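Local coordinates for aspartate aminotransferase, mitochondrial (Trypanosoma brucei brucei, PDB 4W5K), which probably transfers the amino group of L-aspartate to 2-oxoglutarate, with pyridoxal 5'-phosphate as cofactor, at residues D109-N112 with R113-N117; D165-P168 with E169-I173; L274-L277 with I278-M281. The protein carries 1 engineered substitution. One frame throughout, in Å; residues are numbered along the deposited sequence.

Interaction 1: D109-N112 with R113-N117; sequences DLLN and RFVAN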
# COMPACT_ATOMS: atom_id res chain seq x y z
N ASP A 109 5.82 13.78 0.82
CA ASP A 109 6.20 13.73 2.22
C ASP A 109 7.72 13.88 2.42
O ASP A 109 8.17 14.24 3.52
CB ASP A 109 5.73 12.41 2.87
CG ASP A 109 4.25 12.44 3.30
OD1 ASP A 109 3.76 13.53 3.63
OD2 ASP A 109 3.59 11.37 3.34
N LEU A 110 8.49 13.58 1.38
CA LEU A 110 9.95 13.67 1.44
C LEU A 110 10.46 15.09 1.13
O LEU A 110 11.59 15.42 1.47
CB LEU A 110 10.60 12.69 0.46
CG LEU A 110 12.11 12.54 0.63
CD1 LEU A 110 12.44 11.90 1.99
CD2 LEU A 110 12.67 11.73 -0.53
N LEU A 111 9.63 15.92 0.50
CA LEU A 111 10.14 17.17 -0.08
C LEU A 111 10.85 18.08 0.93
O LEU A 111 11.83 18.75 0.56
CB LEU A 111 9.02 17.97 -0.77
CG LEU A 111 8.48 17.30 -2.04
CD1 LEU A 111 7.38 18.11 -2.66
CD2 LEU A 111 9.60 17.10 -3.06
N ASN A 112 10.41 18.08 2.18
CA ASN A 112 11.01 19.02 3.12
C ASN A 112 12.42 18.60 3.56
O ASN A 112 13.09 19.36 4.23
CB ASN A 112 10.12 19.28 4.35
CG ASN A 112 9.88 18.04 5.19
OD1 ASN A 112 10.36 16.97 4.89
ND2 ASN A 112 9.12 18.20 6.25
N ARG A 113 12.87 17.44 3.12
CA ARG A 113 14.27 17.03 3.31
C ARG A 113 15.21 17.75 2.36
O ARG A 113 16.42 17.80 2.61
CB ARG A 113 14.41 15.51 3.09
CG ARG A 113 14.16 14.64 4.30
CD ARG A 113 12.96 15.03 5.14
NE ARG A 113 13.08 14.37 6.43
CZ ARG A 113 12.36 14.64 7.52
NH1 ARG A 113 11.40 15.57 7.51
NH2 ARG A 113 12.60 13.97 8.65
N PHE A 114 14.70 18.30 1.26
CA PHE A 114 15.62 18.92 0.34
C PHE A 114 15.09 20.16 -0.39
O PHE A 114 15.82 20.78 -1.13
CB PHE A 114 16.12 17.89 -0.68
CG PHE A 114 15.04 17.28 -1.56
CD1 PHE A 114 14.30 16.17 -1.14
CD2 PHE A 114 14.80 17.79 -2.84
CE1 PHE A 114 13.32 15.59 -1.94
CE2 PHE A 114 13.81 17.21 -3.68
CZ PHE A 114 13.07 16.11 -3.23
N VAL A 115 13.86 20.55 -0.12
CA VAL A 115 13.32 21.81 -0.69
C VAL A 115 13.05 22.79 0.44
O VAL A 115 12.33 22.45 1.38
CB VAL A 115 12.01 21.54 -1.47
CG1 VAL A 115 11.46 22.85 -2.07
CG2 VAL A 115 12.22 20.45 -2.56
N ALA A 116 13.62 24.00 0.36
CA ALA A 116 13.38 25.02 1.37
C ALA A 116 11.95 25.54 1.29
O ALA A 116 11.37 25.60 0.19
CB ALA A 116 14.36 26.18 1.20
N ASN A 117 11.40 25.92 2.44
CA ASN A 117 10.15 26.67 2.48
C ASN A 117 9.06 25.94 1.74
O ASN A 117 8.35 26.53 0.92
CB ASN A 117 10.35 28.08 1.88
CG ASN A 117 9.22 29.04 2.22
OD1 ASN A 117 8.58 28.92 3.27
ND2 ASN A 117 8.99 30.03 1.35
O HOH W 1 12.40 22.15 4.15
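The turn that leads out of helix 99-110 toward strand 120-124 is built by L110, L111 and N112 folding against R113, F114 and V115. Its backbone closes through three bonds. R113 N reaches L110 O, three residues back, at 2.9 Å, while L111 O receives two donors, V115 N at 2.8 Å and F114 N at 3.0 Å. A water bridges N112 O and V115 O, donating to both.

With chi1 of F114 at 62°, the ring lies back over the turn it has just left, and L111 O sits over one face, offset toward the rim. L111 meets the ring tip obliquely, CD2 touching CZ at 3.6 Å, and L110 crosses it at about a right angle with CD2 4.2 Å from CE1. The branch CD1 of L110 turns to the chain of R113 instead and packs at 4.0 Å on its CG. From the sheet, I238 touches L111 and F114, and I259 touches L110 and F114.

N112 and R113 run side by side in the same direction. R113 NH1 donates to N112 OD1 at 3.1 Å in a nearly straight bond; the oxygen lies close to the guanidinium plane, but the nitrogen sits above the amide's carbonyl plane. R113 NE is taken by Q273 of helix 264-282. The turn thus divides its chemistry: L110, L111 and F114 pack on sheet residues, L110 also meeting helix 264-282, while the exposed R113 is shared between N112 OD1 and Q273 OE1. Two backbone bonds to L111 O help hold the chain as it leaves the turn.

Interaction 2: D165-P168 with E169-I173; sequences DKAP and EGSVI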
# COMPACT_ATOMS: atom_id res chain seq x y z
N ASP A 165 7.81 31.42 -15.07
CA ASP A 165 8.80 32.47 -14.91
C ASP A 165 8.50 33.33 -13.69
O ASP A 165 9.43 33.82 -13.03
CB ASP A 165 8.88 33.34 -16.16
CG ASP A 165 10.08 34.25 -16.14
OD1 ASP A 165 11.21 33.74 -15.97
OD2 ASP A 165 9.89 35.47 -16.27
N LYS A 166 7.22 33.54 -13.40
CA LYS A 166 6.81 34.48 -12.34
C LYS A 166 6.71 33.82 -10.95
O LYS A 166 6.71 34.51 -9.93
CB LYS A 166 5.47 35.12 -12.68
N ALA A 167 6.60 32.50 -10.93
CA ALA A 167 6.58 31.75 -9.67
C ALA A 167 7.86 32.04 -8.89
O ALA A 167 8.93 32.20 -9.48
CB ALA A 167 6.43 30.24 -9.95
N PRO A 168 7.76 32.13 -7.56
CA PRO A 168 8.98 32.37 -6.76
C PRO A 168 10.09 31.38 -7.09
O PRO A 168 9.81 30.19 -7.28
CB PRO A 168 8.50 32.16 -5.32
CG PRO A 168 7.04 32.36 -5.35
CD PRO A 168 6.57 31.91 -6.72
N GLU A 169 11.34 31.86 -7.13
CA GLU A 169 12.48 30.96 -7.27
C GLU A 169 12.39 29.83 -6.25
O GLU A 169 12.03 30.05 -5.07
CB GLU A 169 13.80 31.71 -7.06
CG GLU A 169 14.53 32.16 -8.32
CD GLU A 169 15.98 32.50 -8.04
OE1 GLU A 169 16.26 33.70 -7.83
OE2 GLU A 169 16.82 31.58 -7.99
N GLY A 170 12.73 28.63 -6.70
CA GLY A 170 12.69 27.45 -5.85
C GLY A 170 11.30 26.91 -5.61
O GLY A 170 11.03 26.29 -4.59
N SER A 171 10.40 27.11 -6.57
CA SER A 171 9.08 26.51 -6.47
C SER A 171 9.11 25.05 -6.92
O SER A 171 9.88 24.67 -7.81
CB SER A 171 8.05 27.30 -7.29
OG SER A 171 7.84 28.60 -6.74
N VAL A 172 8.28 24.22 -6.30
CA VAL A 172 8.11 22.85 -6.78
C VAL A 172 7.08 22.87 -7.94
O VAL A 172 5.99 23.44 -7.79
CB VAL A 172 7.67 21.91 -5.65
CG1 VAL A 172 7.47 20.49 -6.18
CG2 VAL A 172 8.72 21.94 -4.53
N ILE A 173 7.42 22.28 -9.07
CA ILE A 173 6.57 22.36 -10.26
C ILE A 173 6.18 20.96 -10.70
O ILE A 173 7.03 20.20 -11.13
CB ILE A 173 7.28 23.05 -11.44
CG1 ILE A 173 7.87 24.41 -11.02
CG2 ILE A 173 6.33 23.21 -12.66
CD1 ILE A 173 6.84 25.50 -10.68
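From A167 to E169 the backbone is polyproline-II-like, and at G170 it bends through a positive phi of 77°, which brings S171 back toward P168 just before strand 172-176 begins. A side-chain bond ties the bend: S171 OG donates to P168 O at 2.6 Å, lying in the carbonyl plane on a lone pair. A chi1 of -67° places the hydroxyl beside its own backbone N and turns it into the concave side of the loop. There it also meets the proline ring, with S171 OG 3.5 Å from P168 CD, and approaches the methyl of A167, whose CB is 3.9 Å away.

Y122 of strand 120-124 packs on A167, P168 and S171. E169, its chain extended beyond CG, reaches N203 with OE2; the neighbouring R202 donates to A167 O, and H204 ND1 accepts from S171 N. S171 is buried, and its bond to P168 O satisfies the hydroxyl while helping to pin the turn between helix 157-166 and the strand. G170 turns the chain between the bonded residues, and the hydroxyl bond adds to the backbone links that G170 and S171 make with residues 202-205.

Interaction 3: L274-L277 with I278-M281; sequences LALL and IRPM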
# COMPACT_ATOMS: atom_id res chain seq x y z
N LEU A 274 13.36 7.84 3.07
CA LEU A 274 12.23 7.17 2.43
C LEU A 274 11.76 6.02 3.31
O LEU A 274 10.56 5.85 3.55
CB LEU A 274 12.58 6.63 1.02
CG LEU A 274 12.74 7.67 -0.08
CD1 LEU A 274 13.37 7.07 -1.33
CD2 LEU A 274 11.38 8.27 -0.40
N ALA A 275 12.71 5.23 3.81
CA ALA A 275 12.34 4.13 4.69
C ALA A 275 11.57 4.63 5.92
O ALA A 275 10.61 3.98 6.34
CB ALA A 275 13.59 3.36 5.12
N LEU A 276 11.97 5.77 6.51
CA LEU A 276 11.26 6.29 7.68
C LEU A 276 9.85 6.77 7.36
O LEU A 276 9.03 6.91 8.27
CB LEU A 276 12.05 7.44 8.33
CG LEU A 276 13.45 7.00 8.76
CD1 LEU A 276 14.24 8.23 9.19
CD2 LEU A 276 13.38 5.99 9.90
N LEU A 277 9.57 7.03 6.08
CA LEU A 277 8.22 7.42 5.67
C LEU A 277 7.36 6.20 5.37
O LEU A 277 6.17 6.16 5.70
CB LEU A 277 8.26 8.31 4.43
CG LEU A 277 8.80 9.74 4.66
CD1 LEU A 277 9.05 10.45 3.34
CD2 LEU A 277 7.81 10.53 5.52
N ILE A 278 7.96 5.22 4.72
CA ILE A 278 7.25 4.00 4.31
C ILE A 278 6.85 3.14 5.52
O ILE A 278 5.71 2.69 5.61
CB ILE A 278 8.11 3.16 3.37
CG1 ILE A 278 8.30 3.90 2.03
CG2 ILE A 278 7.46 1.76 3.12
CD1 ILE A 278 9.57 3.47 1.32
N ARG A 279 7.80 2.88 6.41
CA ARG A 279 7.55 1.91 7.47
C ARG A 279 6.31 2.23 8.32
O ARG A 279 5.48 1.34 8.54
CB ARG A 279 8.79 1.77 8.35
CG ARG A 279 8.65 0.66 9.35
CD ARG A 279 9.95 0.40 10.11
NE ARG A 279 11.04 -0.02 9.22
CZ ARG A 279 12.05 0.76 8.85
NH1 ARG A 279 12.12 2.01 9.30
NH2 ARG A 279 13.00 0.30 8.04
N PRO A 280 6.14 3.50 8.77
CA PRO A 280 4.93 3.80 9.55
C PRO A 280 3.69 4.12 8.71
O PRO A 280 2.67 4.50 9.28
CB PRO A 280 5.36 5.03 10.37
CG PRO A 280 6.28 5.75 9.42
CD PRO A 280 7.08 4.64 8.77
N MET A 281 3.75 3.94 7.40
CA MET A 281 2.56 4.07 6.57
C MET A 281 1.99 2.68 6.18
O MET A 281 0.80 2.44 6.33
CB MET A 281 2.85 4.87 5.31
CG MET A 281 1.57 5.32 4.63
SD MET A 281 1.88 6.30 3.14
CE MET A 281 2.57 7.77 3.91
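P280 and R279 close on the preceding turn of helix 264-282 at L276 and A275. Having no N-H to offer, P280 instead sets its ring carbon CD 3.0 Å from L276 O, with CG only slightly farther off, and the helix kinks here. Just before this point the bonding is regular: I278 N meets L274 O at 2.9 Å, and R279 N meets A275 O at 3.0 Å in a nearly straight bond. L274 O also accepts from L277 N.

The side chain of R279 is extended through chi2 and then bends at chi3, -62°, which folds its guanidinium back beside the preceding turn. A275 O lies over one face of the group, 3.9 Å from R279 NH1. At the edge, near the plane, stands a methyl branch of L276, its CD2 4.2 Å from NH1. I278 CD1 comes to 3.4 Å from L274 O.

V65 touches A275, I278 and R279, C95 of strand 92-97 covers L274 and I278, and I106 of helix 99-110 packs on L274 and M281. The R279 side chain lies about 9 Å from a bound pyridoxal-5'-phosphate, near the cofactor but not touching it. In the second subunit, N130 donates to R279 O, R105 bonds to P280 O, and M281 packs on its own counterpart. The kink, to which the missing N-H of P280 probably contributes, therefore coincides with the dimer interface, where carbonyls near the end of the helix are taken up by side-chain donors of the partner chain.

How the interactions relate
The three contacts come in order along the chain, with the pairs 1-2 and 1-3 both centred about 15 Å apart and interactions 2 and 3 about 28 Å apart, without touching. Interaction 1 therefore lies between the other two in space, though first in sequence. V115 and L111 pack on V172, at the start of strand 172-176, which neighbours strand 120-124 in the mixed eight-stranded sheet. In the other direction, D109 and L110 of helix 99-110 lie against L274, L277 and M281 of helix 264-282. Together they run from the loop that enters an inner strand of the sheet, through a helix exit, to the subunit interface of the homodimer.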